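Local coordinates for uncharacterized protein (Eubacterium siraeum, PDB 4NZK), which is of unknown function but belongs to the DHHW family and has an SGNH hydrolase-like domain, so it may be a hydrolase, at residues R281-F286 against P296-S301; E304-D309 against N324-V329; N131-K136 against S337-N342. One frame throughout, in Å; residues are numbered along the deposited sequence.

Contact 1 (R281-F286 against P296-S301)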
ATOM      1  N   ARG A 281       2.918   1.624  21.379  1.00 13.78           N
ATOM      2  CA  ARG A 281       1.992   1.677  20.234  1.00 14.88           C
ATOM      3  C   ARG A 281       2.190   0.437  19.390  1.00 13.61           C
ATOM      4  O   ARG A 281       3.300   0.151  18.932  1.00 15.95           O
ATOM      5  CB  ARG A 281       2.224   2.945  19.412  1.00 13.19           C
ATOM      6  CG  ARG A 281       2.049   4.241  20.173  1.00 15.00           C
ATOM      7  CD  ARG A 281       0.586   4.556  20.512  1.00 15.84           C
ATOM      8  NE  ARG A 281      -0.205   4.839  19.320  1.00 14.22           N
ATOM      9  CZ  ARG A 281      -0.233   6.010  18.687  1.00 14.31           C
ATOM     10  NH1 ARG A 281       0.487   7.059  19.110  1.00 15.17           N
ATOM     11  NH2 ARG A 281      -0.985   6.142  17.600  1.00 14.38           N
ATOM     12  N   LYS A 282       1.098  -0.297  19.177  1.00 13.52           N
ATOM     13  CA  LYS A 282       1.127  -1.572  18.472  1.00 12.47           C
ATOM     14  C   LYS A 282       0.138  -1.495  17.327  1.00 14.89           C
ATOM     15  O   LYS A 282      -1.060  -1.399  17.548  1.00 14.44           O
ATOM     16  CB  LYS A 282       0.824  -2.736  19.432  1.00 12.53           C
ATOM     17  CG  LYS A 282       1.841  -2.838  20.572  1.00 14.24           C
ATOM     18  CD  LYS A 282       1.546  -3.973  21.531  1.00 19.53           C
ATOM     19  CE  LYS A 282       2.569  -4.009  22.649  1.00 24.76           C
ATOM     20  NZ  LYS A 282       2.344  -5.191  23.519  1.00 33.43           N
ATOM     21  N   LEU A 283       0.666  -1.545  16.114  1.00 12.79           N
ATOM     22  CA  LEU A 283      -0.097  -1.298  14.904  1.00 12.28           C
ATOM     23  C   LEU A 283      -0.382  -2.600  14.194  1.00 13.25           C
ATOM     24  O   LEU A 283       0.500  -3.459  14.054  1.00 13.76           O
ATOM     25  CB  LEU A 283       0.742  -0.411  13.962  1.00 11.99           C
ATOM     26  CG  LEU A 283       0.183  -0.105  12.581  1.00 13.45           C
ATOM     27  CD1 LEU A 283      -1.085   0.713  12.706  1.00 14.32           C
ATOM     28  CD2 LEU A 283       1.247   0.606  11.760  1.00 12.47           C
ATOM     29  N   CYS A 284      -1.606  -2.746  13.726  1.00 12.00           N
ATOM     30  CA  CYS A 284      -1.918  -3.812  12.784  1.00 12.16           C
ATOM     31  C   CYS A 284      -2.335  -3.147  11.476  1.00 13.14           C
ATOM     32  O   CYS A 284      -3.161  -2.226  11.475  1.00 13.65           O
ATOM     33  CB  CYS A 284      -3.068  -4.657  13.317  1.00 14.83           C
ATOM     34  SG  CYS A 284      -3.399  -6.120  12.340  1.00 20.57           S
ATOM     35  N   ILE A 285      -1.732  -3.588  10.382  1.00 12.97           N
ATOM     36  CA  ILE A 285      -2.037  -3.082   9.055  1.00 11.85           C
ATOM     37  C   ILE A 285      -2.786  -4.158   8.287  1.00 13.76           C
ATOM     38  O   ILE A 285      -2.361  -5.315   8.235  1.00 17.33           O
ATOM     39  CB  ILE A 285      -0.781  -2.735   8.257  1.00 17.03           C
ATOM     40  CG1 ILE A 285       0.100  -1.777   9.033  1.00 19.26           C
ATOM     41  CG2 ILE A 285      -1.141  -2.151   6.904  1.00 16.98           C
ATOM     42  CD1 ILE A 285       1.528  -1.829   8.566  1.00 22.03           C
ATOM     43  N   PHE A 286      -3.924  -3.782   7.748  1.00 12.01           N
ATOM     44  CA  PHE A 286      -4.690  -4.617   6.857  1.00 13.02           C
ATOM     45  C   PHE A 286      -4.637  -3.951   5.511  1.00 12.69           C
ATOM     46  O   PHE A 286      -5.123  -2.850   5.327  1.00 12.31           O
ATOM     47  CB  PHE A 286      -6.122  -4.759   7.329  1.00 11.92           C
ATOM     48  CG  PHE A 286      -6.253  -5.591   8.575  1.00 13.45           C
ATOM     49  CD1 PHE A 286      -5.939  -6.937   8.562  1.00 15.89           C
ATOM     50  CD2 PHE A 286      -6.721  -5.014   9.749  1.00 15.02           C
ATOM     51  CE1 PHE A 286      -6.069  -7.689   9.711  1.00 16.37           C
ATOM     52  CE2 PHE A 286      -6.826  -5.770  10.900  1.00 16.36           C
ATOM     53  CZ  PHE A 286      -6.499  -7.100  10.861  1.00 15.57           C
ATOM     54  N   PRO A 296       8.167  -0.231   5.799  1.00 12.68           N
ATOM     55  CA  PRO A 296       9.469   0.252   6.270  1.00 13.13           C
ATOM     56  C   PRO A 296       9.404   1.602   7.003  1.00 13.05           C
ATOM     57  O   PRO A 296      10.241   1.895   7.855  1.00 14.64           O
ATOM     58  CB  PRO A 296      10.275   0.375   4.961  1.00 15.60           C
ATOM     59  CG  PRO A 296       9.709  -0.732   4.101  1.00 13.48           C
ATOM     60  CD  PRO A 296       8.223  -0.622   4.377  1.00 13.15           C
ATOM     61  N   PHE A 297       8.416   2.414   6.655  1.00 10.94           N
ATOM     62  CA  PHE A 297       8.276   3.776   7.208  1.00 10.80           C
ATOM     63  C   PHE A 297       7.529   3.821   8.512  1.00 13.36           C
ATOM     64  O   PHE A 297       7.329   4.904   9.045  1.00 13.93           O
ATOM     65  CB  PHE A 297       7.611   4.678   6.168  1.00 11.64           C
ATOM     66  CG  PHE A 297       8.298   4.628   4.832  1.00 12.07           C
ATOM     67  CD1 PHE A 297       9.638   4.992   4.722  1.00 13.76           C
ATOM     68  CD2 PHE A 297       7.637   4.189   3.700  1.00 14.24           C
ATOM     69  CE1 PHE A 297      10.309   4.935   3.505  1.00 13.64           C
ATOM     70  CE2 PHE A 297       8.299   4.116   2.494  1.00 12.82           C
ATOM     71  CZ  PHE A 297       9.629   4.490   2.386  1.00 15.50           C
ATOM     72  N   PHE A 298       7.117   2.662   9.033  1.00 12.05           N
ATOM     73  CA  PHE A 298       6.470   2.605  10.345  1.00 11.49           C
ATOM     74  C   PHE A 298       7.380   2.119  11.466  1.00 12.39           C
ATOM     75  O   PHE A 298       7.063   2.294  12.651  1.00 13.40           O
ATOM     76  CB  PHE A 298       5.236   1.702  10.313  1.00 11.87           C
ATOM     77  CG  PHE A 298       4.177   2.142   9.349  1.00 14.18           C
ATOM     78  CD1 PHE A 298       3.916   3.469   9.130  1.00 14.97           C
ATOM     79  CD2 PHE A 298       3.423   1.200   8.672  1.00 15.03           C
ATOM     80  CE1 PHE A 298       2.896   3.856   8.270  1.00 17.72           C
ATOM     81  CE2 PHE A 298       2.424   1.581   7.803  1.00 16.05           C
ATOM     82  CZ  PHE A 298       2.167   2.898   7.605  1.00 16.13           C
ATOM     83  N   ILE A 299       8.518   1.552  11.090  1.00 13.09           N
ATOM     84  CA  ILE A 299       9.430   0.914  12.048  1.00 14.51           C
ATOM     85  C   ILE A 299       9.945   1.888  13.106  1.00 15.02           C
ATOM     86  O   ILE A 299      10.050   1.539  14.276  1.00 15.92           O
ATOM     87  CB  ILE A 299      10.568   0.196  11.294  1.00 15.71           C
ATOM     88  CG1 ILE A 299       9.972  -1.102  10.678  1.00 18.60           C
ATOM     89  CG2 ILE A 299      11.730  -0.115  12.227  1.00 16.45           C
ATOM     90  CD1 ILE A 299      10.851  -1.849   9.721  1.00 20.59           C
ATOM     91  N   ASP A 300      10.213   3.121  12.696  1.00 14.09           N
ATOM     92  CA  ASP A 300      10.725   4.111  13.616  1.00 13.76           C
ATOM     93  C   ASP A 300       9.635   4.570  14.611  1.00 13.75           C
ATOM     94  O   ASP A 300       9.962   5.182  15.618  1.00 17.78           O
ATOM     95  CB  ASP A 300      11.247   5.371  12.891  1.00 14.18           C
ATOM     96  CG  ASP A 300      12.492   5.133  11.975  1.00 15.59           C
ATOM     97  OD1 ASP A 300      13.363   4.269  12.261  1.00 18.20           O
ATOM     98  OD2 ASP A 300      12.582   5.862  10.947  1.00 16.75           O
ATOM     99  N   SER A 301       8.352   4.365  14.288  1.00 13.66           N
ATOM    100  CA  SER A 301       7.236   5.017  15.000  1.00 11.82           C
ATOM    101  C   SER A 301       6.397   4.137  15.932  1.00 13.17           C
ATOM    102  O   SER A 301       5.618   4.680  16.717  1.00 15.80           O
ATOM    103  CB  SER A 301       6.297   5.671  13.986  1.00 13.50           C
ATOM    104  OG  SER A 301       6.896   6.795  13.347  1.00 14.92           O
TER
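F298 reaches from the loop between two strands of the central sheet onto L283 and I285 of strand 282-287, its ring meeting both side chains on the same side of that strand. The CB of F298 points at the strand, and with chi1 at -60° CG lies anti to the carbonyl carbon, which carries the ring forward. CG comes within 4.1 Å of CD2 of L283. The next ring atom, F298 CD2, takes both neighbours at once: L283 CD2 at 3.8 Å and I285 CD1 at 3.6 Å. CE2 of F298 meets I285 CD1 again at 3.6 Å. The two aliphatic partners come from different directions. The methyl CD2 of L283 sits over one face, 4.3 Å from the centroid of the F298 ring and 28° off its normal, a CH-pi contact in which the two side chains cross at about a right angle. CD1 of I285, the end of the CG1 branch, comes to the edge near the ring plane. The contact is wholly apolar and buried. The ring also touches A174, F177 and C178 of helix 167-180, and I305 and L330 of the two strands that flank 282-287 in the sheet. The turn that presents F298 is held by its own backbone, S301 N donating to F298 O at 2.9 Å. Strand, ring and helix together form the hydrophobic layer between sheet and helices of an alpha/beta fold, consistent with the SGNH hydrolase clan to which the DHHW family belongs.

Contact 2 (E304-D309 against N324-V329)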
ATOM      1  N   GLU A 304       5.392  -2.339  17.955  1.00 13.36           N
ATOM      2  CA  GLU A 304       5.104  -3.568  17.210  1.00 14.43           C
ATOM      3  C   GLU A 304       4.261  -3.226  16.015  1.00 13.74           C
ATOM      4  O   GLU A 304       3.434  -2.306  16.069  1.00 14.94           O
ATOM      5  CB  GLU A 304       4.351  -4.634  18.048  1.00 16.30           C
ATOM      6  CG  GLU A 304       5.087  -5.117  19.282  1.00 17.15           C
ATOM      7  CD  GLU A 304       4.371  -6.208  20.063  1.00 21.26           C
ATOM      8  OE1 GLU A 304       3.228  -6.645  19.736  1.00 24.91           O
ATOM      9  OE2 GLU A 304       4.978  -6.633  21.054  1.00 32.30           O
ATOM     10  N   ILE A 305       4.505  -3.965  14.936  1.00 13.42           N
ATOM     11  CA  ILE A 305       3.736  -3.853  13.719  1.00 12.93           C
ATOM     12  C   ILE A 305       3.360  -5.230  13.243  1.00 13.54           C
ATOM     13  O   ILE A 305       4.223  -6.079  13.069  1.00 16.12           O
ATOM     14  CB  ILE A 305       4.494  -3.103  12.606  1.00 12.15           C
ATOM     15  CG1 ILE A 305       4.922  -1.700  13.071  1.00 15.22           C
ATOM     16  CG2 ILE A 305       3.626  -2.949  11.367  1.00 16.48           C
ATOM     17  CD1 ILE A 305       6.181  -1.225  12.421  1.00 20.95           C
ATOM     18  N   TYR A 306       2.076  -5.431  13.004  1.00 12.76           N
ATOM     19  CA  TYR A 306       1.583  -6.676  12.404  1.00 12.99           C
ATOM     20  C   TYR A 306       1.089  -6.348  11.003  1.00 13.71           C
ATOM     21  O   TYR A 306       0.284  -5.464  10.823  1.00 16.36           O
ATOM     22  CB  TYR A 306       0.442  -7.281  13.230  1.00 13.74           C
ATOM     23  CG  TYR A 306       0.868  -7.704  14.618  1.00 12.99           C
ATOM     24  CD1 TYR A 306       1.088  -6.758  15.603  1.00 16.55           C
ATOM     25  CD2 TYR A 306       1.011  -9.041  14.946  1.00 19.14           C
ATOM     26  CE1 TYR A 306       1.486  -7.129  16.877  1.00 17.65           C
ATOM     27  CE2 TYR A 306       1.394  -9.422  16.231  1.00 19.56           C
ATOM     28  CZ  TYR A 306       1.615  -8.459  17.184  1.00 20.73           C
ATOM     29  OH  TYR A 306       2.018  -8.830  18.442  1.00 24.37           O
ATOM     30  N   VAL A 307       1.584  -7.090  10.029  1.00 12.45           N
ATOM     31  CA  VAL A 307       1.306  -6.821   8.630  1.00 13.26           C
ATOM     32  C   VAL A 307       0.475  -7.976   8.085  1.00 12.98           C
ATOM     33  O   VAL A 307       0.945  -9.123   8.020  1.00 14.56           O
ATOM     34  CB  VAL A 307       2.568  -6.662   7.774  1.00 13.94           C
ATOM     35  CG1 VAL A 307       2.185  -6.139   6.390  1.00 16.83           C
ATOM     36  CG2 VAL A 307       3.564  -5.735   8.428  1.00 13.92           C
ATOM     37  N   CYS A 308      -0.753  -7.652   7.705  1.00 13.16           N
ATOM     38  CA  CYS A 308      -1.727  -8.614   7.227  1.00 14.65           C
ATOM     39  C   CYS A 308      -2.344  -8.168   5.915  1.00 15.23           C
ATOM     40  O   CYS A 308      -2.585  -6.994   5.706  1.00 18.03           O
ATOM     41  CB  CYS A 308      -2.853  -8.703   8.241  1.00 18.04           C
ATOM     42  SG  CYS A 308      -2.349  -9.068   9.953  1.00 19.39           S
ATOM     43  N   ASP A 309      -2.621  -9.125   5.045  1.00 14.23           N
ATOM     44  CA  ASP A 309      -3.225  -8.855   3.758  1.00 14.16           C
ATOM     45  C   ASP A 309      -4.698  -9.266   3.802  1.00 15.06           C
ATOM     46  O   ASP A 309      -5.023 -10.386   4.182  1.00 17.26           O
ATOM     47  CB  ASP A 309      -2.529  -9.640   2.647  1.00 14.54           C
ATOM     48  CG  ASP A 309      -2.840  -9.065   1.277  1.00 19.35           C
ATOM     49  OD1 ASP A 309      -4.010  -9.238   0.815  1.00 19.65           O
ATOM     50  OD2 ASP A 309      -1.911  -8.453   0.673  1.00 20.30           O
ATOM     51  N   ASN A 324      -3.409  -9.705  20.641  1.00 18.27           N
ATOM     52  CA  ASN A 324      -2.084  -9.127  20.492  1.00 17.42           C
ATOM     53  C   ASN A 324      -1.889  -7.715  21.040  1.00 17.84           C
ATOM     54  O   ASN A 324      -0.831  -7.090  20.832  1.00 20.58           O
ATOM     55  CB  ASN A 324      -1.685  -9.256  19.040  1.00 18.78           C
ATOM     56  CG  ASN A 324      -1.543 -10.712  18.646  1.00 24.24           C
ATOM     57  OD1 ASN A 324      -0.606 -11.365  19.069  1.00 24.17           O
ATOM     58  ND2 ASN A 324      -2.514 -11.242  17.923  1.00 24.47           N
ATOM     59  N   GLY A 325      -2.895  -7.204  21.741  1.00 18.59           N
ATOM     60  CA  GLY A 325      -2.771  -5.899  22.399  1.00 17.64           C
ATOM     61  C   GLY A 325      -2.631  -4.728  21.440  1.00 16.50           C
ATOM     62  O   GLY A 325      -2.015  -3.700  21.739  1.00 17.48           O
ATOM     63  N   ILE A 326      -3.227  -4.898  20.270  1.00 16.36           N
ATOM     64  CA  ILE A 326      -3.194  -3.873  19.238  0.50 12.00           C
ATOM     65  C   ILE A 326      -3.890  -2.601  19.688  1.00 14.09           C
ATOM     66  O   ILE A 326      -5.002  -2.662  20.208  1.00 17.64           O
ATOM     67  CB  ILE A 326      -3.882  -4.359  17.952  0.50 14.77           C
ATOM     68  CG1 ILE A 326      -3.110  -5.555  17.352  0.50 13.11           C
ATOM     69  CG2 ILE A 326      -4.051  -3.207  16.969  0.50 12.02           C
ATOM     70  CD1 ILE A 326      -1.644  -5.310  17.075  0.50 14.18           C
ATOM     71  N   THR A 327      -3.241  -1.447  19.470  1.00 13.66           N
ATOM     72  CA  THR A 327      -3.745  -0.120  19.855  1.00 14.82           C
ATOM     73  C   THR A 327      -4.254   0.701  18.658  1.00 12.44           C
ATOM     74  O   THR A 327      -5.092   1.616  18.823  1.00 13.87           O
ATOM     75  CB  THR A 327      -2.626   0.718  20.590  1.00 16.01           C
ATOM     76  OG1 THR A 327      -1.471   0.883  19.750  1.00 15.45           O
ATOM     77  CG2 THR A 327      -2.166   0.010  21.845  1.00 20.84           C
ATOM     78  N   ASP A 328      -3.706   0.404  17.472  1.00 12.23           N
ATOM     79  CA  ASP A 328      -3.967   1.153  16.256  1.00 11.60           C
ATOM     80  C   ASP A 328      -4.112   0.153  15.102  1.00 11.00           C
ATOM     81  O   ASP A 328      -3.312  -0.777  14.978  1.00 13.00           O
ATOM     82  CB  ASP A 328      -2.775   2.068  15.913  1.00 13.44           C
ATOM     83  CG  ASP A 328      -2.524   3.146  16.963  1.00 16.09           C
ATOM     84  OD1 ASP A 328      -1.805   2.885  17.971  1.00 15.65           O
ATOM     85  OD2 ASP A 328      -3.079   4.254  16.777  1.00 17.71           O
ATOM     86  N   VAL A 329      -5.108   0.387  14.252  1.00 10.22           N
ATOM     87  CA  VAL A 329      -5.307  -0.444  13.053  1.00  9.83           C
ATOM     88  C   VAL A 329      -5.352   0.489  11.856  1.00 11.32           C
ATOM     89  O   VAL A 329      -6.101   1.466  11.875  1.00 12.22           O
ATOM     90  CB  VAL A 329      -6.627  -1.260  13.137  1.00 10.75           C
ATOM     91  CG1 VAL A 329      -6.816  -2.073  11.861  1.00 11.56           C
ATOM     92  CG2 VAL A 329      -6.584  -2.181  14.348  1.00 11.45           C
TER
HETATM   93  O   HOH W   1       1.727  -7.646  21.621  1.00 28.50           O
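Y306 lies against N324 and I326, the two residues on the loop that leads from helix 317-323 into strand 328-334. In the conformer given for I326, which is one of two and so leaves the closeness in doubt, CD1 lies 3.4 Å from Y306 CD1. Its CG1 is anti to the carbonyl carbon (chi1 -64°), and a further bend at chi2 (-55°) turns CD1 toward the ring. At the other end of the ring CB of N324 is 3.9 Å from Y306 CZ. The amide is turned to its own helix, where ND2 bonds to F320 O. Polar contact between the segments runs through one water, which donates to E304 OE1 at 2.6 Å and to N324 O at 2.7 Å. The same OE1 receives the phenol: Y306 OH donates to it at 2.8 Å, from 38° above the carboxylate plane, and this fixes the far end of the ring. Further out, a Schellman motif with G325 as its C-prime residue ends helix 317-323 just where the chain passes Y306. Strand 304-309, that helix and strand 328-334 form a beta-alpha-beta crossover between parallel strands, with strand 282-287 lying between the two in the sheet.

Contact 3 (N131-K136 against S337-N342). With EDO (1,2-ethanediol), chain D.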
ATOM      1  N   ASN A 131     -13.300  10.210  -1.411  1.00 10.44           N
ATOM      2  CA  ASN A 131     -14.251  11.039  -0.663  1.00 11.22           C
ATOM      3  C   ASN A 131     -15.499  10.266  -0.258  1.00 11.07           C
ATOM      4  O   ASN A 131     -15.979  10.397   0.888  1.00 12.29           O
ATOM      5  CB  ASN A 131     -14.662  12.283  -1.446  1.00 12.60           C
ATOM      6  CG  ASN A 131     -13.548  13.302  -1.574  1.00 14.32           C
ATOM      7  OD1 ASN A 131     -12.575  13.296  -0.807  1.00 16.61           O
ATOM      8  ND2 ASN A 131     -13.707  14.217  -2.518  1.00 14.25           N
ATOM      9  N   SER A 132     -16.050   9.498  -1.202  1.00 10.71           N
ATOM     10  CA  SER A 132     -17.267   8.723  -0.926  1.00 10.55           C
ATOM     11  C   SER A 132     -17.059   7.779   0.257  1.00  9.88           C
ATOM     12  O   SER A 132     -17.885   7.681   1.164  1.00 11.84           O
ATOM     13  CB  SER A 132     -17.688   7.946  -2.171  1.00 11.08           C
ATOM     14  OG  SER A 132     -18.770   7.066  -1.867  1.00 13.93           O
ATOM     15  N   ILE A 133     -15.930   7.066   0.242  1.00 10.29           N
ATOM     16  CA  ILE A 133     -15.578   6.187   1.342  1.00 10.98           C
ATOM     17  C   ILE A 133     -15.479   6.985   2.660  1.00 11.30           C
ATOM     18  O   ILE A 133     -16.070   6.618   3.677  1.00 12.36           O
ATOM     19  CB  ILE A 133     -14.266   5.430   1.032  1.00 10.20           C
ATOM     20  CG1 ILE A 133     -14.506   4.404  -0.077  1.00 12.47           C
ATOM     21  CG2 ILE A 133     -13.709   4.767   2.298  1.00 12.10           C
ATOM     22  CD1 ILE A 133     -13.258   3.905  -0.738  1.00 13.22           C
ATOM     23  N   ALA A 134     -14.734   8.095   2.636  1.00 11.26           N
ATOM     24  CA  ALA A 134     -14.540   8.907   3.855  1.00 11.86           C
ATOM     25  C   ALA A 134     -15.879   9.357   4.445  1.00 11.98           C
ATOM     26  O   ALA A 134     -16.070   9.325   5.659  1.00 14.12           O
ATOM     27  CB  ALA A 134     -13.638  10.110   3.570  1.00 14.74           C
ATOM     28  N   ASN A 135     -16.817   9.676   3.574  1.00 12.08           N
ATOM     29  CA  ASN A 135     -18.102  10.197   3.992  1.00 13.20           C
ATOM     30  C   ASN A 135     -18.963   9.127   4.640  1.00 13.53           C
ATOM     31  O   ASN A 135     -19.913   9.456   5.345  1.00 16.16           O
ATOM     32  CB  ASN A 135     -18.843  10.800   2.803  1.00 12.99           C
ATOM     33  CG  ASN A 135     -18.191  12.075   2.297  1.00 14.74           C
ATOM     34  OD1 ASN A 135     -17.550  12.809   3.044  1.00 20.09           O
ATOM     35  ND2 ASN A 135     -18.387  12.351   1.020  1.00 16.53           N
ATOM     36  N   LYS A 136     -18.664   7.855   4.381  1.00 12.11           N
ATOM     37  CA  LYS A 136     -19.472   6.751   4.894  1.00 12.63           C
ATOM     38  C   LYS A 136     -18.883   6.120   6.145  1.00 12.26           C
ATOM     39  O   LYS A 136     -19.512   5.227   6.766  1.00 15.01           O
ATOM     40  CB  LYS A 136     -19.617   5.689   3.782  1.00 14.33           C
ATOM     41  CG  LYS A 136     -20.488   6.157   2.633  1.00 16.55           C
ATOM     42  CD  LYS A 136     -20.367   5.308   1.386  1.00 18.51           C
ATOM     43  CE  LYS A 136     -21.300   5.768   0.268  1.00 26.61           C
ATOM     44  NZ  LYS A 136     -21.058   7.198  -0.162  1.00 23.79           N
ATOM     45  N   SER A 337      -8.783  -1.540  -5.230  1.00 11.22           N
ATOM     46  CA  SER A 337      -9.047  -2.559  -4.216  1.00 11.13           C
ATOM     47  C   SER A 337     -10.228  -2.169  -3.330  1.00 12.25           C
ATOM     48  O   SER A 337     -11.092  -2.999  -3.055  1.00 12.67           O
ATOM     49  CB  SER A 337      -7.846  -2.790  -3.319  1.00 12.57           C
ATOM     50  OG  SER A 337      -6.823  -3.430  -4.003  1.00 13.92           O
ATOM     51  N   ALA A 338     -10.276  -0.907  -2.886  1.00 10.32           N
ATOM     52  CA  ALA A 338     -11.318  -0.490  -1.968  1.00  9.97           C
ATOM     53  C   ALA A 338     -12.689  -0.501  -2.614  1.00 11.28           C
ATOM     54  O   ALA A 338     -13.665  -0.768  -1.928  1.00 12.11           O
ATOM     55  CB  ALA A 338     -11.030   0.899  -1.437  1.00 10.54           C
ATOM     56  N   VAL A 339     -12.789  -0.184  -3.906  1.00 10.51           N
ATOM     57  CA  VAL A 339     -14.087  -0.130  -4.570  1.00  9.54           C
ATOM     58  C   VAL A 339     -14.515  -1.427  -5.258  1.00 10.88           C
ATOM     59  O   VAL A 339     -15.684  -1.569  -5.637  1.00 14.89           O
ATOM     60  CB  VAL A 339     -14.230   1.045  -5.546  1.00 11.93           C
ATOM     61  CG1 VAL A 339     -13.837   2.357  -4.869  1.00 12.62           C
ATOM     62  CG2 VAL A 339     -13.424   0.831  -6.828  1.00 13.71           C
ATOM     63  N   GLY A 340     -13.592  -2.370  -5.355  1.00 13.76           N
ATOM     64  CA  GLY A 340     -13.776  -3.608  -6.102  1.00 15.62           C
ATOM     65  C   GLY A 340     -13.806  -4.852  -5.247  1.00 15.23           C
ATOM     66  O   GLY A 340     -14.107  -4.815  -4.039  1.00 15.00           O
ATOM     67  N   GLU A 341     -13.454  -5.960  -5.873  1.00 16.83           N
ATOM     68  CA  GLU A 341     -13.546  -7.272  -5.245  0.50 18.07           C
ATOM     69  C   GLU A 341     -12.626  -7.458  -4.028  1.00 15.48           C
ATOM     70  O   GLU A 341     -12.966  -8.184  -3.094  1.00 16.74           O
ATOM     71  CB  GLU A 341     -13.322  -8.365  -6.320  0.50 22.11           C
ATOM     72  CG  GLU A 341     -14.366  -8.295  -7.440  0.50 27.93           C
ATOM     73  CD  GLU A 341     -14.388  -9.489  -8.390  0.50 33.73           C
ATOM     74  OE1 GLU A 341     -13.325  -9.876  -8.920  0.50 51.42           O
ATOM     75  OE2 GLU A 341     -15.491 -10.024  -8.632  0.50 27.82           O
ATOM     76  N   ASN A 342     -11.455  -6.828  -4.017  1.00 17.16           N
ATOM     77  CA  ASN A 342     -10.547  -7.045  -2.899  1.00 17.66           C
ATOM     78  C   ASN A 342     -11.130  -6.643  -1.545  1.00 16.27           C
ATOM     79  O   ASN A 342     -10.837  -7.256  -0.530  1.00 18.04           O
ATOM     80  CB  ASN A 342      -9.235  -6.283  -3.104  1.00 19.88           C
ATOM     81  CG  ASN A 342      -8.294  -6.989  -4.075  1.00 19.31           C
ATOM     82  OD1 ASN A 342      -8.499  -8.167  -4.439  1.00 24.11           O
ATOM     83  ND2 ASN A 342      -7.253  -6.287  -4.493  1.00 22.61           N
TER
HETATM   84  C1  EDO D 403     -24.818   9.118  -0.734  1.00 30.57           C
HETATM   85  O1  EDO D 403     -24.281  10.093   0.214  1.00 34.96           O
HETATM   86  C2  EDO D 403     -23.943   9.030  -1.995  1.00 25.86           C
HETATM   87  O2  EDO D 403     -23.072   7.861  -1.966  1.00 35.38           O
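I133 of helix 126-136 packs on A338 of the short helix 335-339, a helix-to-helix contact beside the central sheet of an alpha/beta fold consistent with the SGNH hydrolase clan. The tight part is small and apolar. CD1, the tip of the isoleucine, touches the methyl CB of A338 at 3.8 Å. Its CG1 branch lies anti to the carbonyl carbon (chi1 -70°) and is extended beyond it, which sends CD1 straight out from the helix. Y85 of helix 83-96 lies against both I133 and A338, and N104 and V106 of strand 101-107 touch I133 and A338 respectively, so a third helix and the sheet adjoin the buried patch. Packing slackens toward V339, whose CG1 is 4.4 Å from the same I133 CD1; this residue is partly exposed and also touches Y77. Away from helix 335-339, the K136 side chain runs back along its own helix. Extended through most of its length, it bends at chi4 (59°), bringing NZ to S132 OG at 2.9 Å, with only a weak bond to S132 O. NZ also donates to O2 of a 1,2-ethanediol at 2.8 Å, a molecule probably left by the crystallisation liquor. S132 OG has a further partner in D81 O, tying this turn to the loop just before helix 83-96. Past the end of helix 335-339, N342 reaches back to S337, whose OG is also bonded to D288 OD2: N342 ND2 donates to S337 OG at 2.9 Å and 167°, with the hydroxyl oxygen almost in the amide plane.

Following the chain from the N terminus, helix 126-136 comes first and waits some two hundred residues for its partner in contact 3, which closes the longest loop. Contacts 1 and 2 both fall within that loop, in series: contact 1 closes at 296-301 before strand 304-309 opens contact 2, and strand 328-334 then leads directly into helix 335-339. Contacts 1 and 2 lie about 7 Å apart between centres and touch, L283 O with Y306 N and I285 N with Y306 O being probable hydrogen bonds between adjacent strands. Contact 3 stands apart, its centre 22-23 Å from theirs, joining helices beside the sheet whose neighbouring strands carry contacts 1 and 2.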